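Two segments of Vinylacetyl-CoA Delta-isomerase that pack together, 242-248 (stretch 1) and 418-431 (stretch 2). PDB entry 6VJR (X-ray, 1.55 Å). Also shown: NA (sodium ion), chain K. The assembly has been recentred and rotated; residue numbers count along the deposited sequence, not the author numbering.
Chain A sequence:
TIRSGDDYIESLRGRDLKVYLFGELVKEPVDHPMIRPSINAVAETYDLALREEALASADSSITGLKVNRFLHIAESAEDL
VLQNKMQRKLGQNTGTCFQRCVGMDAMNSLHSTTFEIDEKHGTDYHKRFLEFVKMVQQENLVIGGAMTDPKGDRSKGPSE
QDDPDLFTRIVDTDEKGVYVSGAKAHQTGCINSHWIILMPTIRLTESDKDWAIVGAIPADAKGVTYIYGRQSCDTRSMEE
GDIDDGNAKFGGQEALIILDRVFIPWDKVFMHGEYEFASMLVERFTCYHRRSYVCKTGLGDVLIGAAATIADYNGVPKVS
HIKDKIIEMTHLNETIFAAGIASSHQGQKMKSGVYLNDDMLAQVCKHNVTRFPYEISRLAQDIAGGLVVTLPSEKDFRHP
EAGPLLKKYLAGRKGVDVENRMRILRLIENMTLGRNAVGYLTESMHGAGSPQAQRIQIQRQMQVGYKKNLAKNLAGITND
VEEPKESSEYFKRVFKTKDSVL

Stretch 1, residues 242-248: DIDDGNA
Stretch 2, residues 418-431: VENRMRILRLIENM

A short turn, residues 242-248, lies against one flank of a helix formed by residues 418-431, and the two bury 511 Å² between them. The helix is regular, with i to i+4 backbone bonds throughout and phi/psi near -60/-42 until Met431. In the other stretch, Ile243 to Gly246 make a type I turn (phi/psi -65/-46, -69/-18, -66/-27, then 82/-66), closed by Gly246 N to Ile243 O at 3.0 Å. The register is set by two pairs of CA atoms: Ile243 CA lies 5.7 Å from Arg423 CA, and Gly246 CA only 3.9 Å from Leu427 CA, so the chains run in the same sense along this contact.

Ile243 covers the most surface. Its CA-to-CB bond points sideways, but the extended side chain (chi1 m, chi2 t) brings its end to the helix. CG1 lies over one face of the Arg423 guanidinium, 3.6 Å from Arg423 NH2, and CD1 reaches 3.8 Å from Glu419 OE2. Arg423 (m, t, t, chi4 -71°) is held in place by Glu419 (t, t, chi3 -28°): Arg423 NE and NH2 each donate to Glu419 OE2 at 3.0 Å. A guanidinium paired in its own plane still offers an apolar face, which suits a branched aliphatic neighbour. Ile243 CG2 meets Met422 CE at 4.5 Å and Arg426 CG at 4.1 Å.

Arg426 points toward the turn and supplies the charged link. With chi angles m, m, t and -140°, it donates from NE to Asp244 OD1 at 3.0 Å in a salt bridge, while Arg426 NH1 donates to Glu429 OE1 at 2.9 Å. The CA-to-CB bond of Asp244 (chi1 m, chi2 -16°) points sideways, and the end of the side chain comes nearer to the helix. Both residues are buried, where a charge is costly unless paired, and this salt bridge supplies part of the pairing; Asp244 OD2 and Arg426 NH2 are satisfied elsewhere in the structure.

Gly246 permits the close approach. Its CA sits 3.5 Å from Arg426 O in a CA-H...O contact; a CB there would lie 2.4 Å from Arg426 O and 2.6 Å from Asn430 CB. The positive phi also favours glycine. Beyond it, Asn247 (chi1 t) rests its CB 3.9 Å from Leu427 CD1 and 3.6 Å from Asn430 ND2.

Water completes the backbone join: water 2 lies 2.9 Å from Asp244 O and 3.0 Å from Arg426 O, and water 3 lies 3.1 Å from Gly246 O and 3.0 Å from Arg423 O. Asp245 points away from the helix, its OD1 binding the sodium ion NA at 2.4 Å.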

ATOM      1  N   ASP A 242      -3.068 -24.578  29.158  1.00 17.35           N
ATOM      2  CA  ASP A 242      -3.197 -24.523  27.717  1.00 19.92           C
ATOM      3  C   ASP A 242      -3.628 -23.150  27.191  1.00 16.47           C
ATOM      4  O   ASP A 242      -3.570 -22.936  25.991  1.00 17.50           O
ATOM      5  CB  ASP A 242      -4.170 -25.597  27.260  1.00 22.64           C
ATOM      6  CG  ASP A 242      -3.656 -27.028  27.385  1.00 27.23           C
ATOM      7  OD1 ASP A 242      -2.403 -27.227  27.530  1.00 32.16           O
ATOM      8  OD2 ASP A 242      -4.507 -27.942  27.322  1.00 32.92           O
ATOM      9  N   ILE A 243      -4.071 -22.224  28.039  1.00 15.87           N
ATOM     10  CA  ILE A 243      -4.566 -20.952  27.548  1.00 15.73           C
ATOM     11  C   ILE A 243      -3.463 -20.137  26.870  1.00 15.02           C
ATOM     12  O   ILE A 243      -3.686 -19.636  25.780  1.00 14.05           O
ATOM     13  CB  ILE A 243      -5.290 -20.181  28.651  1.00 16.80           C
ATOM     14  CG1 ILE A 243      -6.556 -20.900  29.117  1.00 18.63           C
ATOM     15  CG2 ILE A 243      -5.563 -18.750  28.220  1.00 18.97           C
ATOM     16  CD1 ILE A 243      -7.291 -20.187  30.233  1.00 21.61           C
ATOM     17  N   ASP A 244      -2.282 -20.038  27.486  1.00 14.56           N
ATOM     18  CA  ASP A 244      -1.260 -19.134  26.970  1.00 14.92           C
ATOM     19  C   ASP A 244      -0.690 -19.609  25.632  1.00 14.64           C
ATOM     20  O   ASP A 244      -0.138 -18.827  24.880  1.00 15.95           O
ATOM     21  CB  ASP A 244      -0.196 -18.851  28.017  1.00 15.64           C
ATOM     22  CG  ASP A 244      -0.712 -18.133  29.252  1.00 17.04           C
ATOM     23  OD1 ASP A 244      -1.829 -17.596  29.155  1.00 20.31           O
ATOM     24  OD2 ASP A 244      -0.003 -18.138  30.299  1.00 16.53           O
ATOM     25  N   ASP A 245      -0.873 -20.885  25.287  1.00 13.89           N
ATOM     26  CA  ASP A 245      -0.477 -21.410  23.996  1.00 14.83           C
ATOM     27  C   ASP A 245      -1.276 -20.827  22.812  1.00 14.73           C
ATOM     28  O   ASP A 245      -0.807 -20.876  21.648  1.00 16.16           O
ATOM     29  CB  ASP A 245      -0.685 -22.925  23.895  1.00 16.12           C
ATOM     30  CG  ASP A 245      -0.092 -23.835  24.973  1.00 20.46           C
ATOM     31  OD1 ASP A 245       0.119 -23.391  26.110  1.00 23.73           O
ATOM     32  OD2 ASP A 245       0.186 -25.012  24.682  1.00 25.17           O
ATOM     33  N   GLY A 246      -2.519 -20.385  23.070  1.00 13.74           N
ATOM     34  CA  GLY A 246      -3.408 -19.819  22.060  1.00 14.55           C
ATOM     35  C   GLY A 246      -4.126 -20.893  21.269  1.00 14.36           C
ATOM     36  O   GLY A 246      -5.354 -20.997  21.320  1.00 16.59           O
ATOM     37  N   ASN A 247      -3.351 -21.658  20.499  1.00 13.94           N
ATOM     38  CA  ASN A 247      -3.808 -22.873  19.855  1.00 13.22           C
ATOM     39  C   ASN A 247      -3.025 -24.020  20.474  1.00 13.68           C
ATOM     40  O   ASN A 247      -1.874 -24.298  20.108  1.00 15.27           O
ATOM     41  CB  ASN A 247      -3.535 -22.760  18.368  1.00 14.32           C
ATOM     42  CG  ASN A 247      -3.982 -23.942  17.543  1.00 13.61           C
ATOM     43  OD1 ASN A 247      -4.235 -25.046  18.057  1.00 14.24           O
ATOM     44  ND2 ASN A 247      -4.102 -23.690  16.242  1.00 14.36           N
ATOM     45  N   ALA A 248      -3.641 -24.678  21.462  1.00 14.92           N
ATOM     46  CA  ALA A 248      -2.885 -25.659  22.226  1.00 13.83           C
ATOM     47  C   ALA A 248      -2.795 -27.013  21.508  1.00 14.68           C
ATOM     48  O   ALA A 248      -1.862 -27.788  21.773  1.00 18.02           O
ATOM     49  CB  ALA A 248      -3.490 -25.832  23.571  1.00 15.29           C
ATOM     50  N   VAL A 418     -14.705 -14.137  31.134  1.00 18.41           N
ATOM     51  CA  VAL A 418     -13.367 -13.577  31.012  1.00 18.27           C
ATOM     52  C   VAL A 418     -12.386 -14.622  30.483  1.00 16.87           C
ATOM     53  O   VAL A 418     -11.529 -14.299  29.672  1.00 15.82           O
ATOM     54  CB  VAL A 418     -12.891 -12.919  32.324  1.00 19.72           C
ATOM     55  CG1 VAL A 418     -11.408 -12.584  32.314  1.00 21.33           C
ATOM     56  CG2 VAL A 418     -13.710 -11.673  32.599  1.00 23.07           C
ATOM     57  N   GLU A 419     -12.549 -15.898  30.871  1.00 16.37           N
ATOM     58  CA  GLU A 419     -11.655 -16.908  30.365  1.00 15.83           C
ATOM     59  C   GLU A 419     -11.744 -16.995  28.827  1.00 15.67           C
ATOM     60  O   GLU A 419     -10.754 -17.227  28.139  1.00 15.03           O
ATOM     61  CB  GLU A 419     -11.980 -18.261  30.977  1.00 18.15           C
ATOM     62  CG  GLU A 419     -10.964 -19.307  30.558  1.00 19.02           C
ATOM     63  CD  GLU A 419     -11.091 -20.663  31.222  1.00 21.83           C
ATOM     64  OE1 GLU A 419     -11.579 -20.734  32.369  1.00 25.15           O
ATOM     65  OE2 GLU A 419     -10.744 -21.672  30.549  1.00 26.57           O
ATOM     66  N   ASN A 420     -12.957 -16.850  28.276  1.00 15.77           N
ATOM     67  CA  ASN A 420     -13.099 -16.886  26.826  1.00 14.76           C
ATOM     68  C   ASN A 420     -12.417 -15.688  26.156  1.00 13.23           C
ATOM     69  O   ASN A 420     -11.790 -15.839  25.092  1.00 14.29           O
ATOM     70  CB  ASN A 420     -14.553 -16.973  26.388  1.00 15.37           C
ATOM     71  CG  ASN A 420     -15.214 -18.277  26.763  1.00 17.87           C
ATOM     72  OD1 ASN A 420     -14.558 -19.304  26.954  1.00 19.90           O
ATOM     73  ND2 ASN A 420     -16.529 -18.263  26.759  1.00 20.82           N
ATOM     74  N   ARG A 421     -12.518 -14.482  26.766  1.00 13.46           N
ATOM     75  CA  ARG A 421     -11.828 -13.326  26.231  1.00 14.20           C
ATOM     76  C   ARG A 421     -10.314 -13.529  26.253  1.00 14.52           C
ATOM     77  O   ARG A 421      -9.638 -13.225  25.279  1.00 14.54           O
ATOM     78  CB  ARG A 421     -12.305 -12.103  26.979  1.00 14.64           C
ATOM     79  CG  ARG A 421     -11.792 -10.781  26.451  1.00 14.65           C
ATOM     80  CD  ARG A 421     -12.576  -9.608  27.038  1.00 15.76           C
ATOM     81  NE  ARG A 421     -12.085  -8.320  26.533  1.00 15.79           N
ATOM     82  CZ  ARG A 421     -11.291  -7.444  27.157  1.00 16.73           C
ATOM     83  NH1 ARG A 421     -10.925  -7.657  28.410  1.00 16.99           N
ATOM     84  NH2 ARG A 421     -10.808  -6.414  26.470  1.00 16.83           N
ATOM     85  N   MET A 422      -9.796 -14.066  27.348  1.00 13.91           N
ATOM     86  CA  MET A 422      -8.386 -14.422  27.421  1.00 14.43           C
ATOM     87  C   MET A 422      -7.991 -15.418  26.334  1.00 13.15           C
ATOM     88  O   MET A 422      -6.957 -15.258  25.686  1.00 14.33           O
ATOM     89  CB  MET A 422      -7.988 -14.947  28.798  1.00 16.25           C
ATOM     90  CG  MET A 422      -8.187 -13.926  29.858  1.00 19.22           C
ATOM     91  SD  MET A 422      -7.717 -14.429  31.524  1.00 27.41           S
ATOM     92  CE  MET A 422      -6.252 -15.368  31.075  1.00 31.89           C
ATOM     93  N   ARG A 423      -8.777 -16.472  26.160  1.00 13.36           N
ATOM     94  CA  ARG A 423      -8.423 -17.490  25.191  1.00 13.41           C
ATOM     95  C   ARG A 423      -8.342 -16.913  23.772  1.00 12.47           C
ATOM     96  O   ARG A 423      -7.448 -17.255  23.007  1.00 14.11           O
ATOM     97  CB  ARG A 423      -9.448 -18.635  25.231  1.00 13.61           C
ATOM     98  CG  ARG A 423      -9.252 -19.575  26.401  1.00 14.59           C
ATOM     99  CD  ARG A 423     -10.411 -20.556  26.530  1.00 16.24           C
ATOM    100  NE  ARG A 423     -10.225 -21.563  27.563  1.00 18.20           N
ATOM    101  CZ  ARG A 423      -9.369 -22.563  27.499  1.00 18.35           C
ATOM    102  NH1 ARG A 423      -8.775 -22.879  26.366  1.00 16.78           N
ATOM    103  NH2 ARG A 423      -9.210 -23.332  28.560  1.00 21.32           N
ATOM    104  N   ILE A 424      -9.307 -16.057  23.405  1.00 12.74           N
ATOM    105  CA  ILE A 424      -9.322 -15.557  22.037  1.00 12.79           C
ATOM    106  C   ILE A 424      -8.139 -14.590  21.831  1.00 12.20           C
ATOM    107  O   ILE A 424      -7.499 -14.601  20.786  1.00 12.50           O
ATOM    108  CB  ILE A 424     -10.674 -14.971  21.601  1.00 13.54           C
ATOM    109  CG1 ILE A 424     -10.779 -15.037  20.076  1.00 14.72           C
ATOM    110  CG2 ILE A 424     -10.902 -13.567  22.146  1.00 13.39           C
ATOM    111  CD1 ILE A 424     -11.054 -16.438  19.560  1.00 14.10           C
ATOM    112  N   LEU A 425      -7.806 -13.775  22.832  1.00 12.08           N
ATOM    113  CA  LEU A 425      -6.630 -12.920  22.749  1.00 11.82           C
ATOM    114  C   LEU A 425      -5.343 -13.726  22.559  1.00 11.87           C
ATOM    115  O   LEU A 425      -4.500 -13.374  21.722  1.00 13.14           O
ATOM    116  CB  LEU A 425      -6.540 -11.995  23.962  1.00 12.67           C
ATOM    117  CG  LEU A 425      -7.609 -10.898  24.060  1.00 14.42           C
ATOM    118  CD1 LEU A 425      -7.707 -10.370  25.454  1.00 14.68           C
ATOM    119  CD2 LEU A 425      -7.261  -9.776  23.106  1.00 14.41           C
ATOM    120  N   ARG A 426      -5.211 -14.816  23.316  1.00 12.51           N
ATOM    121  CA  ARG A 426      -4.048 -15.708  23.164  1.00 12.19           C
ATOM    122  C   ARG A 426      -3.989 -16.309  21.756  1.00 11.91           C
ATOM    123  O   ARG A 426      -2.917 -16.497  21.212  1.00 12.40           O
ATOM    124  CB  ARG A 426      -4.013 -16.795  24.243  1.00 12.86           C
ATOM    125  CG  ARG A 426      -3.648 -16.204  25.607  1.00 12.88           C
ATOM    126  CD  ARG A 426      -2.231 -15.676  25.622  1.00 13.13           C
ATOM    127  NE  ARG A 426      -1.818 -15.443  27.000  1.00 13.48           N
ATOM    128  CZ  ARG A 426      -1.091 -14.373  27.407  1.00 14.38           C
ATOM    129  NH1 ARG A 426      -0.451 -13.659  26.510  1.00 16.72           N
ATOM    130  NH2 ARG A 426      -0.960 -14.122  28.701  1.00 16.24           N
ATOM    131  N   LEU A 427      -5.146 -16.677  21.174  1.00 11.68           N
ATOM    132  CA  LEU A 427      -5.166 -17.180  19.814  1.00 12.91           C
ATOM    133  C   LEU A 427      -4.582 -16.150  18.838  1.00 12.28           C
ATOM    134  O   LEU A 427      -3.737 -16.487  17.974  1.00 12.49           O
ATOM    135  CB  LEU A 427      -6.520 -17.727  19.397  1.00 13.17           C
ATOM    136  CG  LEU A 427      -6.568 -18.322  17.994  1.00 13.65           C
ATOM    137  CD1 LEU A 427      -5.656 -19.523  17.833  1.00 14.74           C
ATOM    138  CD2 LEU A 427      -7.995 -18.671  17.643  1.00 14.25           C
ATOM    139  N   ILE A 428      -5.029 -14.897  18.968  1.00 11.39           N
ATOM    140  CA  ILE A 428      -4.518 -13.819  18.111  1.00 12.03           C
ATOM    141  C   ILE A 428      -3.014 -13.638  18.312  1.00 11.30           C
ATOM    142  O   ILE A 428      -2.272 -13.546  17.335  1.00 11.91           O
ATOM    143  CB  ILE A 428      -5.312 -12.518  18.305  1.00 13.13           C
ATOM    144  CG1 ILE A 428      -6.765 -12.719  17.912  1.00 13.73           C
ATOM    145  CG2 ILE A 428      -4.686 -11.409  17.469  1.00 12.99           C
ATOM    146  CD1 ILE A 428      -7.692 -11.567  18.279  1.00 15.10           C
ATOM    147  N   GLU A 429      -2.556 -13.615  19.565  1.00 12.04           N
ATOM    148  CA  GLU A 429      -1.125 -13.523  19.845  1.00 11.63           C
ATOM    149  C   GLU A 429      -0.350 -14.669  19.182  1.00 11.91           C
ATOM    150  O   GLU A 429       0.680 -14.483  18.550  1.00 13.73           O
ATOM    151  CB  GLU A 429      -0.905 -13.493  21.357  1.00 13.19           C
ATOM    152  CG  GLU A 429       0.539 -13.252  21.769  1.00 15.91           C
ATOM    153  CD  GLU A 429       0.913 -13.654  23.213  1.00 17.22           C
ATOM    154  OE1 GLU A 429       0.162 -14.460  23.829  1.00 19.24           O
ATOM    155  OE2 GLU A 429       1.946 -13.171  23.750  1.00 21.22           O
ATOM    156  N   ASN A 430      -0.886 -15.880  19.305  1.00 11.36           N
ATOM    157  CA  ASN A 430      -0.247 -17.066  18.770  1.00 12.05           C
ATOM    158  C   ASN A 430      -0.061 -17.000  17.258  1.00 10.98           C
ATOM    159  O   ASN A 430       0.941 -17.467  16.741  1.00 13.71           O
ATOM    160  CB  ASN A 430      -1.090 -18.284  19.149  1.00 12.33           C
ATOM    161  CG  ASN A 430      -0.743 -19.577  18.453  1.00 15.22           C
ATOM    162  OD1 ASN A 430       0.266 -20.234  18.746  1.00 20.41           O
ATOM    163  ND2 ASN A 430      -1.553 -19.924  17.483  1.00 14.83           N
ATOM    164  N   MET A 431      -1.044 -16.455  16.563  1.00 11.16           N
ATOM    165  CA  MET A 431      -1.008 -16.400  15.105  1.00 11.66           C
ATOM    166  C   MET A 431      -0.255 -15.181  14.559  1.00 11.98           C
ATOM    167  O   MET A 431       0.111 -15.198  13.378  1.00 13.62           O
ATOM    168  CB  MET A 431      -2.422 -16.437  14.543  1.00 13.18           C
ATOM    169  CG  MET A 431      -3.102 -17.754  14.846  1.00 14.95           C
ATOM    170  SD  MET A 431      -4.714 -17.936  14.079  1.00 17.49           S
ATOM    171  CE  MET A 431      -4.162 -18.279  12.396  1.00 19.59           C
TER
HETATM  172 NA    NA K 607       1.103 -24.477  28.016  1.00 20.38          NA
HETATM  173  O   HOH W   1       0.474 -26.433  26.884  1.00 22.65           O
HETATM  174  O   HOH W   2      -0.309 -17.276  22.454  1.00 21.28           O
HETATM  175  O   HOH W   3      -6.345 -19.885  24.077  1.00 23.67           O
HETATM  176  O   HOH W   4       1.164 -22.445  29.523  1.00 30.89           O